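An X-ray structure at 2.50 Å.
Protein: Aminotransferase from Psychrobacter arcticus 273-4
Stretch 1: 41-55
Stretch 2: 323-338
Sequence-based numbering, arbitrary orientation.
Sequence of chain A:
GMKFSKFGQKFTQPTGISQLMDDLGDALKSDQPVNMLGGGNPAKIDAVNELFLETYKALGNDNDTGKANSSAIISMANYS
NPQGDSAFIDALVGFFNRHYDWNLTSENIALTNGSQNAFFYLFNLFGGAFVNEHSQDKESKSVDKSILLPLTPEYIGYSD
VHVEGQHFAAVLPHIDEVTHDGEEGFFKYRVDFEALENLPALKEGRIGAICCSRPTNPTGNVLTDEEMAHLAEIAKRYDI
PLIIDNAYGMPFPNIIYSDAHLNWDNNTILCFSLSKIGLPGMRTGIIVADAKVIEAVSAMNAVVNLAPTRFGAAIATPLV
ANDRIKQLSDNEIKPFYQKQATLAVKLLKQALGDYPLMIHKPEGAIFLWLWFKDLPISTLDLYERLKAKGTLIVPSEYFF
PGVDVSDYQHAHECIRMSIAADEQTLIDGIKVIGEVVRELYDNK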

# COMPACT_ATOMS: atom_id res chain seq x y z
N ASN A 41 1.38 0.84 -18.66
CA ASN A 41 -0.06 0.65 -18.46
C ASN A 41 -0.56 -0.33 -19.50
O ASN A 41 -0.20 -0.18 -20.67
CB ASN A 41 -0.85 1.98 -18.58
CG ASN A 41 -2.23 1.94 -17.85
OD1 ASN A 41 -2.30 2.02 -16.61
ND2 ASN A 41 -3.32 1.86 -18.61
N PRO A 42 -1.39 -1.35 -19.12
CA PRO A 42 -1.98 -2.26 -20.14
C PRO A 42 -2.96 -1.56 -21.08
O PRO A 42 -3.49 -0.51 -20.73
CB PRO A 42 -2.76 -3.26 -19.29
CG PRO A 42 -3.20 -2.41 -18.11
CD PRO A 42 -1.95 -1.64 -17.78
N ALA A 43 -3.22 -2.18 -22.23
CA ALA A 43 -4.13 -1.64 -23.28
C ALA A 43 -5.59 -1.57 -22.84
O ALA A 43 -5.96 -2.22 -21.88
CB ALA A 43 -4.04 -2.52 -24.52
N LYS A 44 -6.40 -0.79 -23.56
CA LYS A 44 -7.86 -0.70 -23.34
C LYS A 44 -8.53 -1.72 -24.28
O LYS A 44 -8.78 -1.41 -25.44
CB LYS A 44 -8.41 0.72 -23.62
N ILE A 45 -8.79 -2.93 -23.78
CA ILE A 45 -9.41 -4.01 -24.60
C ILE A 45 -10.93 -4.04 -24.34
O ILE A 45 -11.38 -4.43 -23.28
CB ILE A 45 -8.75 -5.38 -24.32
CG1 ILE A 45 -7.19 -5.26 -24.42
CG2 ILE A 45 -9.28 -6.39 -25.29
CD1 ILE A 45 -6.44 -6.56 -24.10
N ASP A 46 -11.71 -3.60 -25.31
CA ASP A 46 -13.19 -3.47 -25.15
C ASP A 46 -13.87 -4.70 -24.56
O ASP A 46 -14.72 -4.55 -23.67
CB ASP A 46 -13.88 -3.09 -26.49
CG ASP A 46 -13.51 -1.68 -26.99
OD1 ASP A 46 -13.04 -0.84 -26.18
OD2 ASP A 46 -13.69 -1.39 -28.19
N ALA A 47 -13.49 -5.89 -25.02
CA ALA A 47 -14.11 -7.14 -24.55
C ALA A 47 -13.86 -7.35 -23.06
O ALA A 47 -14.73 -7.86 -22.38
CB ALA A 47 -13.67 -8.34 -25.35
N VAL A 48 -12.69 -6.93 -22.57
CA VAL A 48 -12.30 -7.04 -21.17
C VAL A 48 -13.12 -6.10 -20.29
O VAL A 48 -13.60 -6.48 -19.23
CB VAL A 48 -10.77 -6.76 -20.95
CG1 VAL A 48 -10.42 -6.82 -19.47
CG2 VAL A 48 -9.90 -7.75 -21.74
N ASN A 49 -13.23 -4.85 -20.72
CA ASN A 49 -13.98 -3.84 -19.99
C ASN A 49 -15.48 -4.10 -19.94
O ASN A 49 -16.14 -3.75 -18.94
CB ASN A 49 -13.63 -2.46 -20.53
CG ASN A 49 -12.18 -2.07 -20.21
OD1 ASN A 49 -11.61 -2.53 -19.22
ND2 ASN A 49 -11.59 -1.23 -21.06
N GLU A 50 -16.03 -4.71 -21.00
CA GLU A 50 -17.42 -5.15 -21.00
C GLU A 50 -17.67 -6.18 -19.89
O GLU A 50 -18.68 -6.08 -19.18
CB GLU A 50 -17.83 -5.71 -22.36
CG GLU A 50 -18.14 -4.62 -23.37
CD GLU A 50 -17.92 -5.01 -24.82
OE1 GLU A 50 -17.72 -6.20 -25.15
OE2 GLU A 50 -17.94 -4.06 -25.64
N LEU A 51 -16.77 -7.17 -19.77
CA LEU A 51 -16.89 -8.18 -18.71
C LEU A 51 -16.74 -7.56 -17.30
O LEU A 51 -17.49 -7.90 -16.38
CB LEU A 51 -15.90 -9.32 -18.89
CG LEU A 51 -15.84 -10.43 -17.81
CD1 LEU A 51 -17.22 -11.02 -17.44
CD2 LEU A 51 -14.88 -11.52 -18.28
N PHE A 52 -15.76 -6.67 -17.17
CA PHE A 52 -15.56 -5.94 -15.94
C PHE A 52 -16.77 -5.10 -15.56
O PHE A 52 -17.18 -5.13 -14.39
CB PHE A 52 -14.29 -5.06 -15.97
CG PHE A 52 -12.96 -5.83 -15.97
CD1 PHE A 52 -12.82 -7.14 -15.42
CD2 PHE A 52 -11.81 -5.19 -16.41
CE1 PHE A 52 -11.59 -7.80 -15.42
CE2 PHE A 52 -10.57 -5.85 -16.39
CZ PHE A 52 -10.47 -7.16 -15.89
N LEU A 53 -17.35 -4.37 -16.52
CA LEU A 53 -18.53 -3.52 -16.24
C LEU A 53 -19.72 -4.35 -15.79
O LEU A 53 -20.41 -3.97 -14.85
CB LEU A 53 -18.92 -2.66 -17.47
CG LEU A 53 -19.96 -1.56 -17.25
CD1 LEU A 53 -19.69 -0.73 -15.97
CD2 LEU A 53 -20.06 -0.69 -18.48
N GLU A 54 -19.93 -5.49 -16.44
CA GLU A 54 -20.98 -6.45 -16.06
C GLU A 54 -20.79 -6.94 -14.63
O GLU A 54 -21.74 -6.96 -13.85
CB GLU A 54 -20.99 -7.64 -17.04
CG GLU A 54 -21.80 -8.88 -16.64
CD GLU A 54 -21.60 -9.99 -17.64
OE1 GLU A 54 -21.99 -9.80 -18.82
OE2 GLU A 54 -21.02 -11.04 -17.27
N THR A 55 -19.57 -7.35 -14.31
CA THR A 55 -19.26 -7.83 -12.95
C THR A 55 -19.53 -6.73 -11.90
O THR A 55 -20.20 -6.98 -10.91
CB THR A 55 -17.83 -8.37 -12.85
OG1 THR A 55 -17.60 -9.33 -13.89
CG2 THR A 55 -17.61 -9.03 -11.52
N ASP A 323 -13.79 -19.66 -13.66
CA ASP A 323 -12.72 -19.67 -14.67
C ASP A 323 -12.82 -18.63 -15.80
O ASP A 323 -12.01 -18.68 -16.73
CB ASP A 323 -12.48 -21.08 -15.26
CG ASP A 323 -11.89 -22.07 -14.24
OD1 ASP A 323 -11.35 -21.66 -13.19
OD2 ASP A 323 -11.97 -23.30 -14.51
N ARG A 324 -13.72 -17.65 -15.72
CA ARG A 324 -13.81 -16.63 -16.78
C ARG A 324 -12.57 -15.75 -16.83
O ARG A 324 -12.29 -15.20 -17.89
CB ARG A 324 -15.09 -15.77 -16.71
CG ARG A 324 -16.36 -16.52 -17.12
CD ARG A 324 -17.58 -15.60 -17.20
NE ARG A 324 -17.58 -14.83 -18.46
CZ ARG A 324 -18.51 -13.95 -18.84
NH1 ARG A 324 -19.56 -13.64 -18.04
NH2 ARG A 324 -18.39 -13.33 -20.03
N ILE A 325 -11.83 -15.63 -15.72
CA ILE A 325 -10.55 -14.90 -15.69
C ILE A 325 -9.53 -15.54 -16.67
O ILE A 325 -8.83 -14.83 -17.39
CB ILE A 325 -9.99 -14.73 -14.21
CG1 ILE A 325 -8.93 -13.62 -14.14
CG2 ILE A 325 -9.48 -16.05 -13.64
CD1 ILE A 325 -8.39 -13.34 -12.72
N LYS A 326 -9.53 -16.88 -16.73
CA LYS A 326 -8.69 -17.66 -17.65
C LYS A 326 -9.16 -17.52 -19.11
O LYS A 326 -8.34 -17.32 -20.02
CB LYS A 326 -8.68 -19.13 -17.21
CG LYS A 326 -7.56 -19.96 -17.78
CD LYS A 326 -7.54 -21.40 -17.20
CE LYS A 326 -6.25 -22.16 -17.55
NZ LYS A 326 -5.95 -22.15 -19.01
N GLN A 327 -10.48 -17.59 -19.34
CA GLN A 327 -11.05 -17.45 -20.69
C GLN A 327 -10.83 -16.05 -21.25
O GLN A 327 -10.49 -15.90 -22.43
CB GLN A 327 -12.53 -17.79 -20.73
CG GLN A 327 -12.85 -19.20 -20.28
CD GLN A 327 -14.33 -19.51 -20.43
OE1 GLN A 327 -14.81 -19.69 -21.56
NE2 GLN A 327 -15.06 -19.56 -19.29
N LEU A 328 -11.00 -15.05 -20.40
CA LEU A 328 -10.71 -13.67 -20.74
C LEU A 328 -9.22 -13.50 -21.18
O LEU A 328 -8.92 -12.83 -22.16
CB LEU A 328 -10.97 -12.80 -19.51
CG LEU A 328 -10.78 -11.31 -19.60
CD1 LEU A 328 -11.84 -10.78 -20.56
CD2 LEU A 328 -10.88 -10.65 -18.23
N SER A 329 -8.31 -14.12 -20.44
CA SER A 329 -6.88 -14.06 -20.73
C SER A 329 -6.50 -14.74 -22.05
O SER A 329 -5.79 -14.17 -22.87
CB SER A 329 -6.10 -14.73 -19.59
OG SER A 329 -6.31 -14.05 -18.38
N ASP A 330 -7.02 -15.94 -22.25
CA ASP A 330 -6.72 -16.72 -23.44
C ASP A 330 -7.39 -16.21 -24.71
O ASP A 330 -6.74 -16.21 -25.76
CB ASP A 330 -7.09 -18.20 -23.25
CG ASP A 330 -6.37 -18.85 -22.08
OD1 ASP A 330 -5.31 -18.36 -21.66
OD2 ASP A 330 -6.87 -19.87 -21.56
N ASN A 331 -8.65 -15.79 -24.62
CA ASN A 331 -9.42 -15.37 -25.81
C ASN A 331 -9.27 -13.91 -26.23
O ASN A 331 -9.35 -13.61 -27.42
CB ASN A 331 -10.93 -15.67 -25.64
CG ASN A 331 -11.22 -17.17 -25.42
OD1 ASN A 331 -10.40 -18.02 -25.73
ND2 ASN A 331 -12.40 -17.47 -24.88
N GLU A 332 -9.04 -13.01 -25.26
CA GLU A 332 -9.03 -11.57 -25.53
C GLU A 332 -7.67 -10.93 -25.29
O GLU A 332 -7.12 -10.32 -26.22
CB GLU A 332 -10.10 -10.88 -24.68
CG GLU A 332 -11.50 -11.51 -24.69
CD GLU A 332 -12.20 -11.54 -26.06
OE1 GLU A 332 -11.87 -10.72 -26.96
OE2 GLU A 332 -13.10 -12.39 -26.23
N ILE A 333 -7.10 -11.09 -24.10
CA ILE A 333 -5.84 -10.42 -23.75
C ILE A 333 -4.64 -10.95 -24.57
O ILE A 333 -3.99 -10.17 -25.28
CB ILE A 333 -5.52 -10.50 -22.25
CG1 ILE A 333 -6.65 -9.88 -21.40
CG2 ILE A 333 -4.18 -9.77 -21.95
CD1 ILE A 333 -6.47 -10.06 -19.93
N LYS A 334 -4.36 -12.26 -24.47
CA LYS A 334 -3.22 -12.89 -25.18
C LYS A 334 -3.21 -12.61 -26.69
O LYS A 334 -2.18 -12.17 -27.20
CB LYS A 334 -3.12 -14.40 -24.87
CG LYS A 334 -2.05 -15.26 -25.60
CD LYS A 334 -2.14 -16.70 -25.00
CE LYS A 334 -1.32 -17.81 -25.70
NZ LYS A 334 -1.29 -19.11 -24.88
N PRO A 335 -4.35 -12.80 -27.39
CA PRO A 335 -4.35 -12.48 -28.81
C PRO A 335 -4.20 -10.98 -29.13
O PRO A 335 -3.53 -10.64 -30.11
CB PRO A 335 -5.72 -13.02 -29.29
CG PRO A 335 -6.06 -14.10 -28.28
CD PRO A 335 -5.62 -13.44 -27.01
N PHE A 336 -4.81 -10.10 -28.33
CA PHE A 336 -4.68 -8.65 -28.54
C PHE A 336 -3.21 -8.27 -28.64
O PHE A 336 -2.80 -7.67 -29.65
CB PHE A 336 -5.35 -7.84 -27.43
CG PHE A 336 -5.19 -6.37 -27.60
CD1 PHE A 336 -6.10 -5.64 -28.34
CD2 PHE A 336 -4.08 -5.70 -27.07
CE1 PHE A 336 -5.94 -4.26 -28.56
CE2 PHE A 336 -3.91 -4.33 -27.28
CZ PHE A 336 -4.85 -3.61 -28.04
N TYR A 337 -2.41 -8.64 -27.62
CA TYR A 337 -0.98 -8.31 -27.60
C TYR A 337 -0.13 -8.99 -28.70
O TYR A 337 0.84 -8.38 -29.18
CB TYR A 337 -0.35 -8.47 -26.20
CG TYR A 337 -0.93 -7.51 -25.18
CD1 TYR A 337 -0.70 -6.15 -25.28
CD2 TYR A 337 -1.69 -7.98 -24.10
CE1 TYR A 337 -1.24 -5.25 -24.36
CE2 TYR A 337 -2.24 -7.09 -23.16
CZ TYR A 337 -2.01 -5.73 -23.29
OH TYR A 337 -2.52 -4.85 -22.39
N GLN A 338 -0.47 -10.21 -29.11
CA GLN A 338 0.28 -10.85 -30.20
C GLN A 338 0.15 -10.07 -31.52
O GLN A 338 1.15 -9.84 -32.21
CB GLN A 338 -0.09 -12.31 -30.41
CG GLN A 338 0.67 -12.91 -31.62
CD GLN A 338 0.82 -14.39 -31.58
OE1 GLN A 338 0.01 -15.10 -30.97
NE2 GLN A 338 1.86 -14.89 -32.24

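Residues 41-45 form an extended lead-in to a helix that begins at Asp46, with Ile45 at the N-cap position, and runs through Thr55 and beyond. The second stretch is helical from Arg324 onward, with Asp323 at its N-cap. The two helix axes approach to 9.5 Å and their N-to-C directions differ by 150°, so the segments run nearly antiparallel: Ala43 lies opposite Tyr337, Ile45 opposite Ile333 and Val48 opposite Leu328. The second helix is not regular throughout. A wider pi-type turn spans 329-333, where Ile333 N reaches back to Leu328 O (3.2 Å) and Lys334 N to Ser329 O (2.9 Å). Pro335, whose nitrogen carries no hydrogen to donate to the preceding turn, follows at a kink, after which Phe336 N returns to the usual spacing by bonding Glu332 O at 3.1 Å.

Together the stretches bury 648 Å², and most of the contact is apolar. At its centre Leu328 points toward the first helix and meets three of its side chains. Its CD1 lies 3.8 Å from Val48 CG2 and 3.9 Å from Leu51 CD2, while its CD2 is 4.1 Å from Phe52 CE1. The CA-to-CB bond of Phe52 points away, but the long side chain brings its ring back within reach of the leucine. Val48, set sideways with chi1 in t, also places CG2 3.9 Å from Ile333 CG1. Branched and aliphatic side chains suit these buried positions, since they fill the space between the helices without leaving a polar group unpaired.

Where the first helix begins, Ile45 points toward the second stretch and loses 82 Å² to it. With chi1 in m and chi2 in t, its extended side chain carries CD1 to 3.9 Å from Ile333 CA and 3.7 Å from Phe336 CG. Its CG1 sits over the face of the Phe336 ring, 4.0 Å from the centroid and 15° off the normal, in a CH-pi contact. Phe336, with chi1 in t, also packs against Ala43, whose CB is 3.3 Å from Phe336 CE2, a close contact for a small methyl that points toward the second helix.

Tyr337 supplies the polar anchor of the loop. Its CA-to-CB bond is directed sideways, yet its end turns nearer, and Ala43 N donates a hydrogen bond to Tyr337 OH (2.8 Å, 158°). The bond satisfies a backbone amide that precedes the helix, while the tyrosine ring adds apolar contact, with CE2 4.3 Å from Ile45 CD1.

At the other end, charge takes over. Arg324 NH1 and Glu54 OE2 form a salt bridge at 3.1 Å, whose hydrogen bond is weak, with an angle of 129°. The guanidinium also covers Leu51: Leu51 CD1 lies over one face, 3.5 Å from Arg324 CZ, so the arginine serves both as ion partner and as a flat lid. Within the pi-type turn, Glu332 brings OE1 to 3.4 Å from Ala47 CB, while its OE2 is hydrogen-bonded elsewhere in the structure.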